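Local coordinates for 3,6-diketocamphane 1,6-monooxygenase (Pseudomonas putida, PDB 4UWM), which converts the bornane-dione formed in (-)-camphor breakdown to a lactone, inserting oxygen from O2 with FMNH2 supplied by a separate flavin reductase, at residues A[87-92]-A[152-157]; A[146-151]-A[159-164]; A[258-263]-A[269-274]; A[280-285]-A[309-314]. All coordinates share one frame; numbering follows the deposited sequence.

Contact 1 of 4, residues A[87-92]-A[152-157]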
# COMPACT_ATOMS: atom_id res chain seq x y z
N LYS A 87 6.94 -9.08 5.43
CA LYS A 87 5.83 -8.15 5.14
C LYS A 87 5.91 -7.64 3.69
O LYS A 87 4.91 -7.61 2.98
CB LYS A 87 5.88 -6.98 6.13
CG LYS A 87 4.68 -6.03 6.11
CD LYS A 87 3.45 -6.75 6.70
CE LYS A 87 2.24 -5.85 6.79
NZ LYS A 87 1.81 -5.52 5.41
N LEU A 88 7.10 -7.22 3.28
CA LEU A 88 7.33 -6.73 1.92
C LEU A 88 7.11 -7.83 0.87
O LEU A 88 6.39 -7.65 -0.13
CB LEU A 88 8.73 -6.07 1.82
CG LEU A 88 9.16 -5.52 0.45
CD1 LEU A 88 8.09 -4.57 -0.13
CD2 LEU A 88 10.51 -4.83 0.56
N ALA A 89 7.67 -9.01 1.11
CA ALA A 89 7.48 -10.12 0.16
C ALA A 89 6.01 -10.44 -0.06
O ALA A 89 5.59 -10.69 -1.19
CB ALA A 89 8.24 -11.39 0.63
N THR A 90 5.23 -10.48 1.02
CA THR A 90 3.80 -10.80 0.95
C THR A 90 3.04 -9.75 0.11
O THR A 90 2.21 -10.10 -0.72
CB THR A 90 3.18 -10.87 2.38
OG1 THR A 90 3.91 -11.82 3.17
CG2 THR A 90 1.69 -11.27 2.35
N MET A 91 3.33 -8.47 0.36
CA MET A 91 2.68 -7.36 -0.37
C MET A 91 3.02 -7.44 -1.86
O MET A 91 2.13 -7.32 -2.71
CB MET A 91 3.09 -6.00 0.20
CG MET A 91 2.43 -4.79 -0.52
SD MET A 91 3.41 -4.18 -1.88
CE MET A 91 4.75 -3.35 -1.04
N ILE A 92 4.29 -7.66 -2.17
CA ILE A 92 4.73 -7.78 -3.58
C ILE A 92 4.00 -8.92 -4.30
O ILE A 92 3.50 -8.74 -5.41
CB ILE A 92 6.26 -7.99 -3.64
CG1 ILE A 92 6.99 -6.71 -3.22
CG2 ILE A 92 6.70 -8.43 -5.04
CD1 ILE A 92 8.46 -6.88 -2.91
N LYS A 152 12.80 -16.70 -0.55
CA LYS A 152 12.37 -17.93 0.15
C LYS A 152 10.88 -17.87 0.55
O LYS A 152 10.15 -18.87 0.47
CB LYS A 152 13.30 -18.25 1.31
CG LYS A 152 14.74 -18.52 0.87
CD LYS A 152 15.69 -18.57 2.07
CE LYS A 152 15.62 -19.93 2.77
NZ LYS A 152 16.13 -21.03 1.89
N ILE A 153 10.40 -16.68 0.93
CA ILE A 153 8.98 -16.54 1.21
C ILE A 153 8.16 -16.81 -0.05
O ILE A 153 7.15 -17.50 0.02
CB ILE A 153 8.64 -15.18 1.85
CG1 ILE A 153 9.05 -15.22 3.32
CG2 ILE A 153 7.14 -14.87 1.75
CD1 ILE A 153 9.60 -13.91 3.82
N TRP A 154 8.61 -16.29 -1.20
CA TRP A 154 7.88 -16.51 -2.46
C TRP A 154 7.81 -17.99 -2.86
O TRP A 154 6.85 -18.41 -3.51
CB TRP A 154 8.47 -15.71 -3.63
CG TRP A 154 8.36 -14.21 -3.46
CD1 TRP A 154 7.32 -13.52 -2.88
CD2 TRP A 154 9.32 -13.23 -3.88
NE1 TRP A 154 7.58 -12.16 -2.92
CE2 TRP A 154 8.80 -11.95 -3.50
CE3 TRP A 154 10.56 -13.30 -4.51
CZ2 TRP A 154 9.49 -10.76 -3.73
CZ3 TRP A 154 11.26 -12.10 -4.76
CH2 TRP A 154 10.72 -10.85 -4.36
N LYS A 155 8.85 -18.74 -2.50
CA LYS A 155 8.91 -20.20 -2.76
C LYS A 155 7.94 -21.02 -1.89
O LYS A 155 7.54 -22.12 -2.27
CB LYS A 155 10.34 -20.72 -2.62
CG LYS A 155 11.15 -20.42 -3.87
CD LYS A 155 12.59 -20.87 -3.74
CE LYS A 155 13.30 -20.58 -5.04
NZ LYS A 155 14.70 -20.15 -4.79
N ARG A 156 7.56 -20.48 -0.75
CA ARG A 156 6.58 -21.13 0.13
C ARG A 156 7.04 -22.52 0.63
O ARG A 156 6.23 -23.43 0.75
CB ARG A 156 5.20 -21.20 -0.53
CG ARG A 156 4.59 -19.81 -0.75
CD ARG A 156 3.22 -19.87 -1.40
NE ARG A 156 2.13 -20.19 -0.46
CZ ARG A 156 1.42 -21.32 -0.52
NH1 ARG A 156 1.69 -22.23 -1.44
NH2 ARG A 156 0.45 -21.55 0.34
N GLU A 157 8.35 -22.67 0.85
CA GLU A 157 8.90 -23.86 1.49
C GLU A 157 9.32 -23.47 2.91
O GLU A 157 9.94 -22.43 3.11
CB GLU A 157 10.11 -24.42 0.71
CG GLU A 157 9.77 -25.08 -0.63
CD GLU A 157 9.37 -26.55 -0.52
OE1 GLU A 157 8.78 -26.97 0.50
OE2 GLU A 157 9.66 -27.29 -1.48
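Trp154 NE1 gives its hydrogen to Ala89 O at 3.0 Å, the one hydrogen bond between segments 87-92 and 152-157, which lie on helices of the outer layer of the TIM-barrel fold of the bacterial luciferase family. The acceptor sits almost in the indole plane, and the N-H...O angle is 153°. The donor stands 31° out of the carbonyl plane of Ala89. With CG beside its own backbone N (chi1 -64°), the indole turns its five-membered ring towards Ala89. The small Ala89 lets the backbones come close: its CB is 3.7 Å from Trp154 NE1 and, in one of the two conformers of Ile153, so less certainly, 3.8 Å from Ile153 CG2. Leu105 of the barrel strand 105-108 touches both Trp154 and Ile92, while Pro190 and Ala195 pack on the indole from loops. A leucine in place of Trp154 would probably rob Ala89 O of this donor and open a gap beside Ile92. At the six-membered ring the contact turns purely apolar, with CZ2 of Trp154 lying 3.9 Å from Ile92 CG2 and 4.1 Å from Ile92 CD1.

Contact 2 of 4, residues A[146-151]-A[159-164]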
# COMPACT_ATOMS: atom_id res chain seq x y z
N SER A 146 17.64 -9.09 2.93
CA SER A 146 16.21 -8.97 2.63
C SER A 146 15.85 -9.80 1.41
O SER A 146 14.91 -10.58 1.43
CB SER A 146 15.79 -7.50 2.43
OG SER A 146 14.52 -7.48 1.79
N LEU A 147 16.62 -9.65 0.34
CA LEU A 147 16.32 -10.38 -0.89
C LEU A 147 16.41 -11.90 -0.66
O LEU A 147 15.58 -12.66 -1.15
CB LEU A 147 17.29 -9.95 -2.00
CG LEU A 147 17.19 -10.65 -3.35
CD1 LEU A 147 15.81 -10.49 -3.97
CD2 LEU A 147 18.26 -10.08 -4.26
N PHE A 148 17.42 -12.31 0.10
CA PHE A 148 17.58 -13.73 0.47
C PHE A 148 16.28 -14.24 1.10
O PHE A 148 15.75 -15.26 0.66
CB PHE A 148 18.76 -13.91 1.43
CG PHE A 148 18.88 -15.30 2.02
CD1 PHE A 148 19.45 -16.34 1.29
CD2 PHE A 148 18.44 -15.56 3.31
CE1 PHE A 148 19.57 -17.61 1.83
CE2 PHE A 148 18.55 -16.83 3.86
CZ PHE A 148 19.13 -17.86 3.11
N ILE A 149 15.77 -13.51 2.10
CA ILE A 149 14.49 -13.84 2.76
C ILE A 149 13.28 -13.82 1.83
O ILE A 149 12.51 -14.78 1.80
CB ILE A 149 14.25 -12.93 4.01
CG1 ILE A 149 15.33 -13.20 5.06
CG2 ILE A 149 12.84 -13.12 4.58
CD1 ILE A 149 15.47 -12.14 6.15
N MET A 150 13.11 -12.73 1.07
CA MET A 150 11.93 -12.60 0.23
C MET A 150 11.81 -13.72 -0.80
O MET A 150 10.72 -14.24 -1.02
CB MET A 150 11.89 -11.21 -0.47
CG MET A 150 11.80 -10.04 0.52
SD MET A 150 11.06 -8.57 -0.29
CE MET A 150 12.33 -8.15 -1.46
N GLU A 151 12.91 -14.06 -1.45
CA GLU A 151 12.89 -15.16 -2.44
C GLU A 151 12.42 -16.47 -1.80
O GLU A 151 11.74 -17.26 -2.44
CB GLU A 151 14.27 -15.36 -3.05
CG GLU A 151 14.74 -14.18 -3.88
CD GLU A 151 16.19 -14.30 -4.32
OE1 GLU A 151 17.02 -14.91 -3.60
OE2 GLU A 151 16.51 -13.73 -5.37
N PHE A 159 11.05 -22.62 6.31
CA PHE A 159 12.37 -22.26 6.80
C PHE A 159 12.19 -21.30 7.96
O PHE A 159 11.09 -20.75 8.16
CB PHE A 159 13.23 -21.63 5.70
CG PHE A 159 12.82 -20.21 5.34
CD1 PHE A 159 11.70 -19.98 4.55
CD2 PHE A 159 13.54 -19.11 5.83
CE1 PHE A 159 11.32 -18.67 4.23
CE2 PHE A 159 13.15 -17.81 5.52
CZ PHE A 159 12.04 -17.60 4.71
N PHE A 160 13.24 -21.10 8.73
CA PHE A 160 13.30 -19.96 9.63
C PHE A 160 14.69 -19.39 9.55
O PHE A 160 15.66 -20.14 9.48
CB PHE A 160 12.93 -20.31 11.07
CG PHE A 160 12.66 -19.10 11.92
CD1 PHE A 160 11.40 -18.49 11.90
CD2 PHE A 160 13.65 -18.55 12.71
CE1 PHE A 160 11.14 -17.37 12.66
CE2 PHE A 160 13.40 -17.42 13.48
CZ PHE A 160 12.14 -16.82 13.45
N HIS A 161 14.80 -18.07 9.55
CA HIS A 161 16.08 -17.42 9.34
C HIS A 161 16.32 -16.43 10.46
O HIS A 161 15.51 -15.55 10.70
CB HIS A 161 16.10 -16.71 7.98
CG HIS A 161 17.36 -15.93 7.73
ND1 HIS A 161 18.49 -16.50 7.20
CD2 HIS A 161 17.67 -14.63 7.97
CE1 HIS A 161 19.44 -15.58 7.10
NE2 HIS A 161 18.96 -14.45 7.57
N GLU A 162 17.44 -16.60 11.16
CA GLU A 162 17.85 -15.69 12.22
C GLU A 162 19.01 -14.90 11.68
O GLU A 162 20.15 -15.35 11.73
CB GLU A 162 18.28 -16.48 13.47
CG GLU A 162 17.13 -17.04 14.27
CD GLU A 162 17.58 -17.71 15.56
OE1 GLU A 162 18.02 -17.01 16.50
OE2 GLU A 162 17.50 -18.95 15.63
N GLY A 163 18.73 -13.72 11.13
CA GLY A 163 19.76 -13.00 10.40
C GLY A 163 20.40 -11.92 11.22
O GLY A 163 20.08 -11.73 12.39
N LYS A 164 21.30 -11.17 10.58
CA LYS A 164 21.95 -10.04 11.23
C LYS A 164 20.97 -8.88 11.41
O LYS A 164 21.05 -8.11 12.39
CB LYS A 164 23.17 -9.58 10.41
CG LYS A 164 24.16 -8.76 11.23
CD LYS A 164 25.14 -8.00 10.35
CE LYS A 164 25.94 -7.03 11.20
NZ LYS A 164 26.93 -6.28 10.37
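Ile149 and Phe148, neighbours on helix 139-155, both reach His161, but one does so from the protein interior and the other from the surface. The motif is a helix followed by a β-hairpin: after a short turn the chain comes back as strand 159-162, paired antiparallel with 167-170, and runs nearly antiparallel to the helix (167° between the short axes, 10.3 Å apart). The hairpin is an addition on the outside of the barrel. On the inner side, Ile149 sends its longer branch across the imidazole at about a right angle, with CD1 3.8 Å and CG1 4.0 Å from His161 CD2. Pro85 of helix 85-98 and Ala168 of the partner strand also pack on Ile149, which is buried. Phe159, two residues before His161 on the same face of the strand, brings CZ to 4.1 Å from Ile149 O, and its ring also makes a cation-pi contact with Lys152.

The solvent side is more exposed, though its closest approach is the shorter. Phe148 has CG anti to the backbone N (chi1 172°), which brings the end of the ring over to His161. The Phe148 and His161 rings meet obliquely, planes at 56° and centroids 5.1 Å apart. Alternate residues of the strand look the other way: Phe160 packs against Tyr117 and Arg122 of the second subunit. Back at the helix, Phe148 CD2 stands above one face of the imidazole, offset toward its rim, while Phe148 CE2 comes to 3.4 Å from His161 ND1.

Contact 3 of 4, residues A[258-263]-A[269-274]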
# COMPACT_ATOMS: atom_id res chain seq x y z
N THR A 258 15.16 12.73 -20.11
CA THR A 258 14.21 13.83 -20.18
C THR A 258 13.82 13.98 -21.66
O THR A 258 14.70 14.16 -22.51
CB THR A 258 14.83 15.12 -19.63
OG1 THR A 258 15.25 14.89 -18.28
CG2 THR A 258 13.85 16.29 -19.69
N VAL A 259 12.53 13.85 -21.95
CA VAL A 259 12.02 13.70 -23.31
C VAL A 259 10.78 14.55 -23.49
O VAL A 259 9.84 14.45 -22.71
CB VAL A 259 11.65 12.23 -23.65
CG1 VAL A 259 11.28 12.08 -25.12
CG2 VAL A 259 12.78 11.28 -23.32
N PHE A 260 10.79 15.40 -24.52
CA PHE A 260 9.59 16.15 -24.85
C PHE A 260 9.44 16.31 -26.37
O PHE A 260 10.40 16.66 -27.07
CB PHE A 260 9.54 17.50 -24.14
CG PHE A 260 8.19 18.18 -24.23
CD1 PHE A 260 7.86 18.97 -25.33
CD2 PHE A 260 7.24 18.01 -23.22
CE1 PHE A 260 6.61 19.57 -25.42
CE2 PHE A 260 6.00 18.61 -23.31
CZ PHE A 260 5.68 19.39 -24.41
N CYS A 261 8.23 16.03 -26.85
CA CYS A 261 7.93 16.03 -28.27
C CYS A 261 6.76 16.95 -28.60
O CYS A 261 5.79 17.01 -27.86
CB CYS A 261 7.61 14.60 -28.71
SG CYS A 261 7.78 14.30 -30.46
N ALA A 262 6.86 17.66 -29.72
CA ALA A 262 5.79 18.51 -30.23
C ALA A 262 5.82 18.50 -31.76
O ALA A 262 6.66 17.81 -32.36
CB ALA A 262 5.91 19.92 -29.67
N ASP A 263 4.91 19.25 -32.38
CA ASP A 263 4.82 19.32 -33.85
C ASP A 263 6.10 19.82 -34.52
O ASP A 263 6.52 19.27 -35.54
CB ASP A 263 3.61 20.14 -34.28
CG ASP A 263 2.30 19.41 -34.08
OD1 ASP A 263 2.33 18.16 -33.99
OD2 ASP A 263 1.23 20.06 -34.02
N LYS A 269 11.13 22.89 -27.90
CA LYS A 269 12.12 23.60 -27.10
C LYS A 269 11.46 24.66 -26.20
O LYS A 269 11.81 24.76 -25.02
CB LYS A 269 13.21 24.23 -27.98
CG LYS A 269 14.21 25.08 -27.21
CD LYS A 269 15.45 25.45 -28.02
CE LYS A 269 16.32 26.40 -27.21
NZ LYS A 269 17.70 26.51 -27.74
N ARG A 270 10.53 25.43 -26.76
CA ARG A 270 9.88 26.51 -26.01
C ARG A 270 9.05 25.96 -24.84
O ARG A 270 9.09 26.51 -23.75
CB ARG A 270 9.01 27.38 -26.92
CG ARG A 270 8.61 28.70 -26.28
CD ARG A 270 7.59 29.46 -27.12
NE ARG A 270 6.36 28.69 -27.31
CZ ARG A 270 5.47 28.43 -26.36
NH1 ARG A 270 5.66 28.88 -25.12
NH2 ARG A 270 4.39 27.72 -26.65
N LEU A 271 8.31 24.88 -25.08
CA LEU A 271 7.50 24.26 -24.05
C LEU A 271 8.34 23.72 -22.88
O LEU A 271 7.94 23.81 -21.72
CB LEU A 271 6.60 23.18 -24.65
CG LEU A 271 5.38 23.69 -25.44
CD1 LEU A 271 4.78 22.58 -26.31
CD2 LEU A 271 4.31 24.33 -24.57
N VAL A 272 9.52 23.18 -23.21
CA VAL A 272 10.49 22.73 -22.22
C VAL A 272 11.05 23.92 -21.45
O VAL A 272 10.99 23.95 -20.22
CB VAL A 272 11.66 21.93 -22.86
CG1 VAL A 272 12.75 21.64 -21.84
CG2 VAL A 272 11.17 20.65 -23.49
N MET A 273 11.58 24.91 -22.16
CA MET A 273 12.20 26.08 -21.54
C MET A 273 11.23 26.84 -20.64
O MET A 273 11.61 27.32 -19.56
CB MET A 273 12.75 27.05 -22.59
CG MET A 273 13.85 26.52 -23.49
SD MET A 273 15.41 26.18 -22.67
CE MET A 273 15.90 27.80 -22.09
N GLU A 274 9.99 26.96 -21.09
CA GLU A 274 9.01 27.81 -20.41
C GLU A 274 8.03 27.03 -19.53
O GLU A 274 7.25 27.65 -18.81
CB GLU A 274 8.25 28.67 -21.43
CG GLU A 274 9.09 29.80 -22.03
CD GLU A 274 8.36 30.62 -23.09
OE1 GLU A 274 7.12 30.52 -23.22
OE2 GLU A 274 9.04 31.39 -23.81
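Phe260 meets helix 265-274 from CB to the end of the ring, beginning with CB itself, which lies 3.6 Å from Val272 CG2. Val272 CG2 is also 3.9 Å from Phe260 CG and 4.1 Å from Phe260 CD1, the two side chains running side by side in opposite senses. Further out the partner changes: Phe260 CE1 comes to 3.6 Å from Leu271 CD1 and 3.7 Å from Leu271 CB, and at the tip Phe260 CZ is 3.8 Å from Leu271 CD1. Leu271 CD1 sits near the ring plane, so it meets an edge of the phenyl, with the two side chains crossing at a slant. This is a β-strand and the helix that directly follows it in the barrel: strand 254-261 enters a short turn, and helix 265-274 doubles back to lie against the outward-facing Phe260. The ring reaches the helix because CG is anti to the backbone N (chi1 -168°). Ile277, Trp358, Ser361 and Tyr351 pack on Phe260 as well. A serine at this position would probably leave Leu271 CD1 and Val272 CG2 facing a gap between strand and helix. Just past the end of the strand, Ala262 CB is 4.4 Å from Leu271 CD1, a looser touch.

Contact 4 of 4, residues A[280-285]-A[309-314]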
# COMPACT_ATOMS: atom_id res chain seq x y z
N CYS A 280 11.54 22.86 -13.07
CA CYS A 280 12.12 21.90 -12.12
C CYS A 280 13.65 21.93 -12.23
O CYS A 280 14.35 22.07 -11.22
CB CYS A 280 11.61 20.49 -12.43
SG CYS A 280 12.29 19.23 -11.32
N PHE A 281 14.16 21.84 -13.45
CA PHE A 281 15.60 21.89 -13.69
C PHE A 281 16.26 23.16 -13.19
O PHE A 281 17.26 23.10 -12.49
CB PHE A 281 15.94 21.65 -15.16
CG PHE A 281 16.09 20.19 -15.49
CD1 PHE A 281 17.32 19.56 -15.35
CD2 PHE A 281 15.00 19.44 -15.92
CE1 PHE A 281 17.47 18.22 -15.64
CE2 PHE A 281 15.14 18.10 -16.21
CZ PHE A 281 16.38 17.48 -16.08
N GLU A 282 15.68 24.31 -13.52
CA GLU A 282 16.21 25.61 -13.07
C GLU A 282 16.18 25.78 -11.57
O GLU A 282 17.16 26.26 -10.98
CB GLU A 282 15.39 26.75 -13.69
CG GLU A 282 16.11 28.07 -13.79
CD GLU A 282 16.93 28.14 -15.05
OE1 GLU A 282 18.07 27.62 -15.04
OE2 GLU A 282 16.43 28.70 -16.05
N ARG A 283 15.07 25.41 -10.93
CA ARG A 283 14.93 25.65 -9.50
C ARG A 283 15.60 24.60 -8.63
O ARG A 283 16.09 24.92 -7.54
CB ARG A 283 13.46 25.77 -9.10
CG ARG A 283 13.28 26.08 -7.63
CD ARG A 283 11.83 26.18 -7.21
NE ARG A 283 11.72 26.18 -5.75
CZ ARG A 283 10.57 26.15 -5.08
NH1 ARG A 283 9.41 26.13 -5.74
NH2 ARG A 283 10.59 26.16 -3.76
N TYR A 284 15.61 23.36 -9.10
CA TYR A 284 15.91 22.22 -8.23
C TYR A 284 17.10 21.41 -8.73
O TYR A 284 18.10 21.30 -8.03
CB TYR A 284 14.65 21.32 -8.07
CG TYR A 284 14.87 20.06 -7.24
CD1 TYR A 284 15.41 20.13 -5.96
CD2 TYR A 284 14.50 18.80 -7.72
CE1 TYR A 284 15.61 18.99 -5.19
CE2 TYR A 284 14.71 17.65 -6.97
CZ TYR A 284 15.25 17.76 -5.70
OH TYR A 284 15.45 16.64 -4.93
N LEU A 285 16.98 20.84 -9.92
CA LEU A 285 17.96 19.85 -10.38
C LEU A 285 19.33 20.40 -10.77
O LEU A 285 20.36 19.83 -10.39
CB LEU A 285 17.40 19.01 -11.54
CG LEU A 285 16.23 18.09 -11.20
CD1 LEU A 285 15.66 17.47 -12.46
CD2 LEU A 285 16.64 17.02 -10.20
N ALA A 309 27.39 24.60 -18.36
CA ALA A 309 26.19 23.76 -18.48
C ALA A 309 25.01 24.42 -17.77
O ALA A 309 24.96 24.50 -16.54
CB ALA A 309 26.44 22.37 -17.93
N ASP A 310 24.06 24.92 -18.57
CA ASP A 310 22.84 25.52 -18.05
C ASP A 310 21.64 24.89 -18.75
O ASP A 310 21.79 23.94 -19.52
CB ASP A 310 22.86 27.04 -18.22
CG ASP A 310 23.00 27.48 -19.68
OD1 ASP A 310 22.71 26.70 -20.61
OD2 ASP A 310 23.41 28.64 -19.89
N LEU A 311 20.45 25.43 -18.49
CA LEU A 311 19.22 24.84 -19.00
C LEU A 311 19.22 24.68 -20.52
O LEU A 311 18.97 23.59 -21.03
CB LEU A 311 18.00 25.66 -18.54
CG LEU A 311 16.60 25.23 -18.98
CD1 LEU A 311 16.33 23.75 -18.69
CD2 LEU A 311 15.57 26.11 -18.30
N GLU A 312 19.53 25.76 -21.23
CA GLU A 312 19.52 25.74 -22.69
C GLU A 312 20.53 24.75 -23.26
O GLU A 312 20.26 24.08 -24.25
CB GLU A 312 19.74 27.14 -23.27
CG GLU A 312 19.63 27.20 -24.79
CD GLU A 312 19.44 28.60 -25.33
OE1 GLU A 312 20.01 29.56 -24.76
OE2 GLU A 312 18.71 28.74 -26.34
N PHE A 313 21.70 24.65 -22.62
CA PHE A 313 22.66 23.63 -23.01
C PHE A 313 22.03 22.23 -22.96
O PHE A 313 22.16 21.44 -23.90
CB PHE A 313 23.92 23.68 -22.16
CG PHE A 313 24.75 22.43 -22.26
CD1 PHE A 313 25.49 22.16 -23.41
CD2 PHE A 313 24.76 21.50 -21.22
CE1 PHE A 313 26.23 20.99 -23.52
CE2 PHE A 313 25.51 20.33 -21.33
CZ PHE A 313 26.24 20.08 -22.48
N LEU A 314 21.37 21.93 -21.84
CA LEU A 314 20.71 20.64 -21.63
C LEU A 314 19.62 20.42 -22.67
O LEU A 314 19.56 19.37 -23.31
CB LEU A 314 20.14 20.53 -20.20
CG LEU A 314 21.13 20.49 -19.03
CD1 LEU A 314 20.41 20.48 -17.69
CD2 LEU A 314 22.07 19.29 -19.13
O HOH W 1 19.99 27.35 -16.77
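Within the run of helices inserted between barrel strands 254-261 and 320-322, helix 276-291 packs on the start of helix 311-317, where Leu311 is met by Phe281 and Glu282 together. One methyl, Leu311 CD1, rests 4.1 Å from Phe281 CB; the other, CD2, lies 3.5 Å from Glu282 OE2, and the Glu282 and Leu311 side chains cross at about a right angle. A bend at chi2 (85°) turns the glutamate chain back to place its acid group there. From that position it also reaches the helix end: one water donates to Glu282 OE1 and accepts from Leu311 N, joining a surface acid to an N-H of the first turn. One turn on, Leu314 CD1 approaches the Phe281 ring obliquely, 4.0 Å from Phe281 CD1. Leu285 CD1 covers one face of that ring, 3.6 Å above its centre, and Trp289 meets it edge-to-face. Helix 276-291 widens here into a π-type turn, where Cys280 O accepts from both Tyr284 N and Leu285 N. Phe281 lies about 8 Å from the FMN at the nearest atoms. At the N-cap of helix 311-317, Phe313 N gives a nearly straight bond (166°) to Asp310 OD1, 3.0 Å away.

The four contacts form two clusters on opposite sides of the chain's centre. Contacts 1 and 2 share helix 139-155: contact 1 packs it on a barrel helix in a buried setting and adds a hydrogen bond, whereas contact 2 faces a surface hairpin, is only partly buried and relies on rings and an isoleucine. Contacts 3 and 4 are largely buried and apolar. Contact 3 joins a barrel strand to its own helix; contact 4 joins two helices farther along and brings in a water at its exposed rim. These two meet directly, through a salt bridge from Lys269 to Glu312 and packing of Thr258 on Phe281. Segments of contacts 1, 2 and 4 also touch the second subunit.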